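Local coordinates for spore cortex-lytic enzyme (Bacillus cereus ATCC 14579, PDB 6TCI), which probably cleaves the N-acetylmuramyl-L-alanine amide bond of spore cortex peptidoglycan during germination, represented here by its N-terminal putative peptidoglycan-binding domain, at residues S21-N26 / W43-F48; N47-E50 / V56-L59. All blocks are in the same frame, centred on the assembly; numbering follows the deposited sequence.

How the contacts relate
From the N terminus, helix 14-25 comes first, then a long and mostly irregular connection leads into helix 39-51. Contact 1 closes that connection by packing residues 21-26, the last part of that first helix and what follows, against the middle of the second. Contact 2 follows at once: helix 39-51 ends, the chain turns back, and the loop 56-59 folds onto residues 47-50 before helix 62-71 begins. The two closures are therefore consecutive along the chain, overlapping only at Asn47 and Phe48. The contact centres are about 9 Å apart, and both contacts use helix 39-51, which joins the apolar core to the polar loop. They touch directly where Leu45 CD2 packs 3.5 Å from Gly58 C.

Contact 1: residues S21-N26 / W43-F48; sequences SRLKYN and WALRNF
Leu23 reaches from helix 14-25 into a shallow hollow on helix 39-51, lined by Ala44, Leu45 and Phe48; this is helix-helix packing inside the small three-helix peptidoglycan-binding domain. The two short helical segments run at 58° to each other; their axes come within 10.3 Å, and the forked leucine fills the space between the backbones. Each methyl has its own place. Leu23 CD1 lies 4.0 Å from Ala44 CB and also rests on the backbone beside it, 3.9 Å from Leu45 N. CD2 takes the other side of the hollow, against the stem of Phe48. Ala44 suits the floor because its single methyl lets Leu23 come close to the helix backbone, and Leu45 adds its CB to the wall. The Phe48 side chain crosses that of Leu23 at about a right angle. With CG opposite its own backbone N (chi1 171°), Phe48 carries its ring onward to Leu68 of helix 62-71 and to a stack with Phe52, joining this contact to the third helix. Tyr29 also packs on Leu23. All four touching residues are buried, and no hydrogen bond crosses between the segments. The tightest touch is Leu23 CD2 on Phe48 CB, at 3.6 Å.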
loop_
_atom_site.group_PDB
_atom_site.type_symbol
_atom_site.label_atom_id
_atom_site.label_comp_id
_atom_site.label_asym_id
_atom_site.label_seq_id
_atom_site.Cartn_x
_atom_site.Cartn_y
_atom_site.Cartn_z
ATOM N N SER A 21 -2.846 -6.542 -0.002
ATOM C CA SER A 21 -3.254 -7.464 -1.059
ATOM C C SER A 21 -2.944 -6.904 -2.443
ATOM O O SER A 21 -2.478 -7.639 -3.330
ATOM C CB SER A 21 -4.749 -7.766 -0.936
ATOM O OG SER A 21 -5.044 -8.391 0.311
ATOM N N ARG A 22 -3.229 -5.616 -2.664
ATOM C CA ARG A 22 -2.897 -5.026 -3.960
ATOM C C ARG A 22 -1.390 -5.001 -4.180
ATOM O O ARG A 22 -0.911 -5.301 -5.282
ATOM C CB ARG A 22 -3.486 -3.622 -4.077
ATOM C CG ARG A 22 -4.995 -3.616 -4.274
ATOM C CD ARG A 22 -5.522 -2.209 -4.514
ATOM N NE ARG A 22 -6.983 -2.140 -4.572
ATOM C CZ ARG A 22 -7.706 -2.318 -5.675
ATOM N NH1 ARG A 22 -7.116 -2.595 -6.839
ATOM N NH2 ARG A 22 -9.027 -2.211 -5.618
ATOM N N LEU A 23 -0.621 -4.657 -3.140
ATOM C CA LEU A 23 0.832 -4.664 -3.276
ATOM C C LEU A 23 1.351 -6.072 -3.536
ATOM O O LEU A 23 2.338 -6.249 -4.255
ATOM C CB LEU A 23 1.492 -4.067 -2.032
ATOM C CG LEU A 23 1.342 -2.559 -1.821
ATOM C CD1 LEU A 23 1.834 -2.167 -0.443
ATOM C CD2 LEU A 23 2.112 -1.795 -2.875
ATOM N N LYS A 24 0.715 -7.086 -2.945
ATOM C CA LYS A 24 1.127 -8.460 -3.210
ATOM C C LYS A 24 0.836 -8.845 -4.654
ATOM O O LYS A 24 1.685 -9.438 -5.330
ATOM C CB LYS A 24 0.430 -9.414 -2.242
ATOM C CG LYS A 24 0.709 -10.883 -2.529
ATOM C CD LYS A 24 0.120 -11.771 -1.449
ATOM C CE LYS A 24 0.869 -11.615 -0.142
ATOM N NZ LYS A 24 2.287 -12.055 -0.275
ATOM N N TYR A 25 -0.357 -8.497 -5.145
ATOM C CA TYR A 25 -0.726 -8.806 -6.523
ATOM C C TYR A 25 0.249 -8.181 -7.510
ATOM O O TYR A 25 0.535 -8.766 -8.563
ATOM C CB TYR A 25 -2.148 -8.301 -6.780
ATOM C CG TYR A 25 -2.784 -8.824 -8.049
ATOM C CD1 TYR A 25 -3.298 -10.111 -8.112
ATOM C CD2 TYR A 25 -2.882 -8.022 -9.181
ATOM C CE1 TYR A 25 -3.888 -10.584 -9.257
ATOM C CE2 TYR A 25 -3.467 -8.495 -10.341
ATOM C CZ TYR A 25 -3.972 -9.778 -10.370
ATOM O OH TYR A 25 -4.560 -10.270 -11.515
ATOM N N ASN A 26 0.768 -7.001 -7.183
ATOM C CA ASN A 26 1.730 -6.298 -8.015
ATOM C C ASN A 26 3.167 -6.764 -7.801
ATOM O O ASN A 26 4.060 -6.304 -8.518
ATOM C CB ASN A 26 1.622 -4.780 -7.792
ATOM C CG ASN A 26 0.601 -4.130 -8.708
ATOM O OD1 ASN A 26 0.783 -4.090 -9.918
ATOM N ND2 ASN A 26 -0.460 -3.583 -8.127
ATOM N N TRP A 43 8.023 -0.986 3.494
ATOM C CA TRP A 43 8.999 -1.295 2.452
ATOM C C TRP A 43 8.320 -1.530 1.104
ATOM O O TRP A 43 8.702 -0.936 0.087
ATOM C CB TRP A 43 9.784 -2.530 2.896
ATOM C CG TRP A 43 10.774 -3.085 1.918
ATOM C CD1 TRP A 43 10.705 -4.295 1.296
ATOM C CD2 TRP A 43 12.003 -2.484 1.492
ATOM N NE1 TRP A 43 11.800 -4.480 0.490
ATOM C CE2 TRP A 43 12.613 -3.381 0.589
ATOM C CE3 TRP A 43 12.637 -1.270 1.768
ATOM C CZ2 TRP A 43 13.833 -3.108 -0.030
ATOM C CZ3 TRP A 43 13.848 -0.998 1.145
ATOM C CH2 TRP A 43 14.432 -1.915 0.261
ATOM N N ALA A 44 7.312 -2.407 1.080
ATOM C CA ALA A 44 6.601 -2.689 -0.165
ATOM C C ALA A 44 5.995 -1.426 -0.755
ATOM O O ALA A 44 6.061 -1.202 -1.967
ATOM C CB ALA A 44 5.501 -3.721 0.086
ATOM N N LEU A 45 5.380 -0.593 0.090
ATOM C CA LEU A 45 4.713 0.597 -0.421
ATOM C C LEU A 45 5.714 1.594 -0.979
ATOM O O LEU A 45 5.476 2.186 -2.038
ATOM C CB LEU A 45 3.853 1.236 0.674
ATOM C CG LEU A 45 3.103 2.509 0.258
ATOM C CD1 LEU A 45 2.194 2.278 -0.948
ATOM C CD2 LEU A 45 2.322 3.105 1.436
ATOM N N ARG A 46 6.849 1.777 -0.300
ATOM C CA ARG A 46 7.868 2.677 -0.833
ATOM C C ARG A 46 8.418 2.177 -2.168
ATOM O O ARG A 46 8.660 2.975 -3.080
ATOM C CB ARG A 46 8.974 2.887 0.198
ATOM C CG ARG A 46 8.509 3.696 1.385
ATOM C CD ARG A 46 9.575 3.739 2.452
ATOM N NE ARG A 46 10.813 4.299 1.924
ATOM C CZ ARG A 46 11.168 5.575 2.047
ATOM N NH1 ARG A 46 10.401 6.430 2.715
ATOM N NH2 ARG A 46 12.290 5.997 1.497
ATOM N N ASN A 47 8.619 0.863 -2.303
ATOM C CA ASN A 47 9.102 0.333 -3.578
ATOM C C ASN A 47 8.064 0.518 -4.677
ATOM O O ASN A 47 8.416 0.788 -5.832
ATOM C CB ASN A 47 9.464 -1.141 -3.421
ATOM C CG ASN A 47 10.745 -1.332 -2.651
ATOM O OD1 ASN A 47 11.623 -0.468 -2.672
ATOM N ND2 ASN A 47 10.859 -2.455 -1.956
ATOM N N PHE A 48 6.780 0.372 -4.336
ATOM C CA PHE A 48 5.724 0.652 -5.299
ATOM C C PHE A 48 5.749 2.115 -5.720
ATOM O O PHE A 48 5.663 2.433 -6.912
ATOM C CB PHE A 48 4.360 0.297 -4.704
ATOM C CG PHE A 48 3.214 0.761 -5.543
ATOM C CD1 PHE A 48 2.788 0.001 -6.619
ATOM C CD2 PHE A 48 2.586 1.967 -5.293
ATOM C CE1 PHE A 48 1.756 0.423 -7.424
ATOM C CE2 PHE A 48 1.539 2.394 -6.099
ATOM C CZ PHE A 48 1.134 1.617 -7.168
#

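Contact 2: residues N47-E50 / V56-L59; sequences NFQE and VDGL
Gln49 extends from helix 39-51 to the turn at 56-59, and its primary amide does most of the binding. The acceptor Gln49 OE1 is gripped by two successive backbone amides: Asp57 N at 3.0 Å, from above the carbonyl plane, and Gly58 N, also at 3.0 Å but only 17° from that plane. Gln49 NE2 turns to acceptors, giving a bond to Asp57 OD1 at 3.1 Å and a weak one to Leu59 O; Thr64 OG1 is a further partner. Partners on both ends fix the rotation of the amide, and glutamine suits this buried place because it accepts and donates without charge. Asp57 OD1 is held twice, by Gln49 NE2 on one face of the carboxylate and by Leu59 N, 3.0 Å away, on the opposite face. At Gly58 (phi 79°) a side chain would press on the carbonyl O of the preceding residue, so glycine suits the turn.

At the Val56 and Glu50 end the contact is looser. Val56 CG2 lies against the backbone of exposed Glu50, 3.7 Å from Glu50 N, and Glu50 OE1 comes equally near the same methyl. Here only van der Waals contact is made, with no hydrogen bond between the two residues.

Asp57 OD1 accepting from the amide of Leu59 makes an Asx turn, here anchored to the preceding helix by a glutamine within the peptidoglycan-binding domain.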
loop_
_atom_site.group_PDB
_atom_site.type_symbol
_atom_site.label_atom_id
_atom_site.label_comp_id
_atom_site.label_asym_id
_atom_site.label_seq_id
_atom_site.Cartn_x
_atom_site.Cartn_y
_atom_site.Cartn_z
ATOM N N ASN A 47 8.619 0.863 -2.303
ATOM C CA ASN A 47 9.102 0.333 -3.578
ATOM C C ASN A 47 8.064 0.518 -4.677
ATOM O O ASN A 47 8.416 0.788 -5.832
ATOM C CB ASN A 47 9.464 -1.141 -3.421
ATOM C CG ASN A 47 10.745 -1.332 -2.651
ATOM O OD1 ASN A 47 11.623 -0.468 -2.672
ATOM N ND2 ASN A 47 10.859 -2.455 -1.956
ATOM N N PHE A 48 6.780 0.372 -4.336
ATOM C CA PHE A 48 5.724 0.652 -5.299
ATOM C C PHE A 48 5.749 2.115 -5.720
ATOM O O PHE A 48 5.663 2.433 -6.912
ATOM C CB PHE A 48 4.360 0.297 -4.704
ATOM C CG PHE A 48 3.214 0.761 -5.543
ATOM C CD1 PHE A 48 2.788 0.001 -6.619
ATOM C CD2 PHE A 48 2.586 1.967 -5.293
ATOM C CE1 PHE A 48 1.756 0.423 -7.424
ATOM C CE2 PHE A 48 1.539 2.394 -6.099
ATOM C CZ PHE A 48 1.134 1.617 -7.168
ATOM N N GLN A 49 5.852 3.025 -4.741
ATOM C CA GLN A 49 5.893 4.446 -5.070
ATOM C C GLN A 49 7.057 4.768 -5.998
ATOM O O GLN A 49 6.887 5.503 -6.978
ATOM C CB GLN A 49 5.942 5.285 -3.792
ATOM C CG GLN A 49 4.626 5.249 -3.025
ATOM C CD GLN A 49 4.727 5.931 -1.677
ATOM O OE1 GLN A 49 5.735 5.807 -0.983
ATOM N NE2 GLN A 49 3.682 6.657 -1.302
ATOM N N GLU A 50 8.241 4.217 -5.713
ATOM C CA GLU A 50 9.407 4.467 -6.556
ATOM C C GLU A 50 9.175 3.963 -7.974
ATOM O O GLU A 50 9.426 4.684 -8.948
ATOM C CB GLU A 50 10.646 3.815 -5.935
ATOM C CG GLU A 50 11.929 4.037 -6.729
ATOM C CD GLU A 50 12.836 5.062 -6.085
ATOM O OE1 GLU A 50 12.929 5.077 -4.837
ATOM O OE2 GLU A 50 13.458 5.850 -6.829
ATOM N N VAL A 56 8.246 9.097 -2.730
ATOM C CA VAL A 56 8.514 7.899 -1.942
ATOM C C VAL A 56 8.503 8.285 -0.469
ATOM O O VAL A 56 9.419 8.958 0.016
ATOM C CB VAL A 56 9.847 7.255 -2.343
ATOM C CG1 VAL A 56 10.089 5.991 -1.527
ATOM C CG2 VAL A 56 9.866 6.964 -3.840
ATOM N N ASP A 57 7.461 7.862 0.250
ATOM C CA ASP A 57 7.342 8.229 1.657
ATOM C C ASP A 57 6.732 7.138 2.536
ATOM O O ASP A 57 6.839 7.205 3.766
ATOM C CB ASP A 57 6.570 9.537 1.821
ATOM C CG ASP A 57 5.258 9.539 1.069
ATOM O OD1 ASP A 57 4.592 8.480 1.023
ATOM O OD2 ASP A 57 4.888 10.609 0.527
ATOM N N GLY A 58 6.097 6.127 1.938
ATOM C CA GLY A 58 5.501 5.084 2.747
ATOM C C GLY A 58 4.165 5.423 3.369
ATOM O O GLY A 58 3.721 4.698 4.269
ATOM N N LEU A 59 3.502 6.487 2.916
ATOM C CA LEU A 59 2.150 6.828 3.342
ATOM C C LEU A 59 1.261 6.804 2.112
ATOM O O LEU A 59 1.602 7.409 1.093
ATOM C CB LEU A 59 2.093 8.234 3.947
ATOM C CG LEU A 59 2.743 8.460 5.313
ATOM C CD1 LEU A 59 4.181 8.897 5.145
ATOM C CD2 LEU A 59 1.958 9.493 6.120
#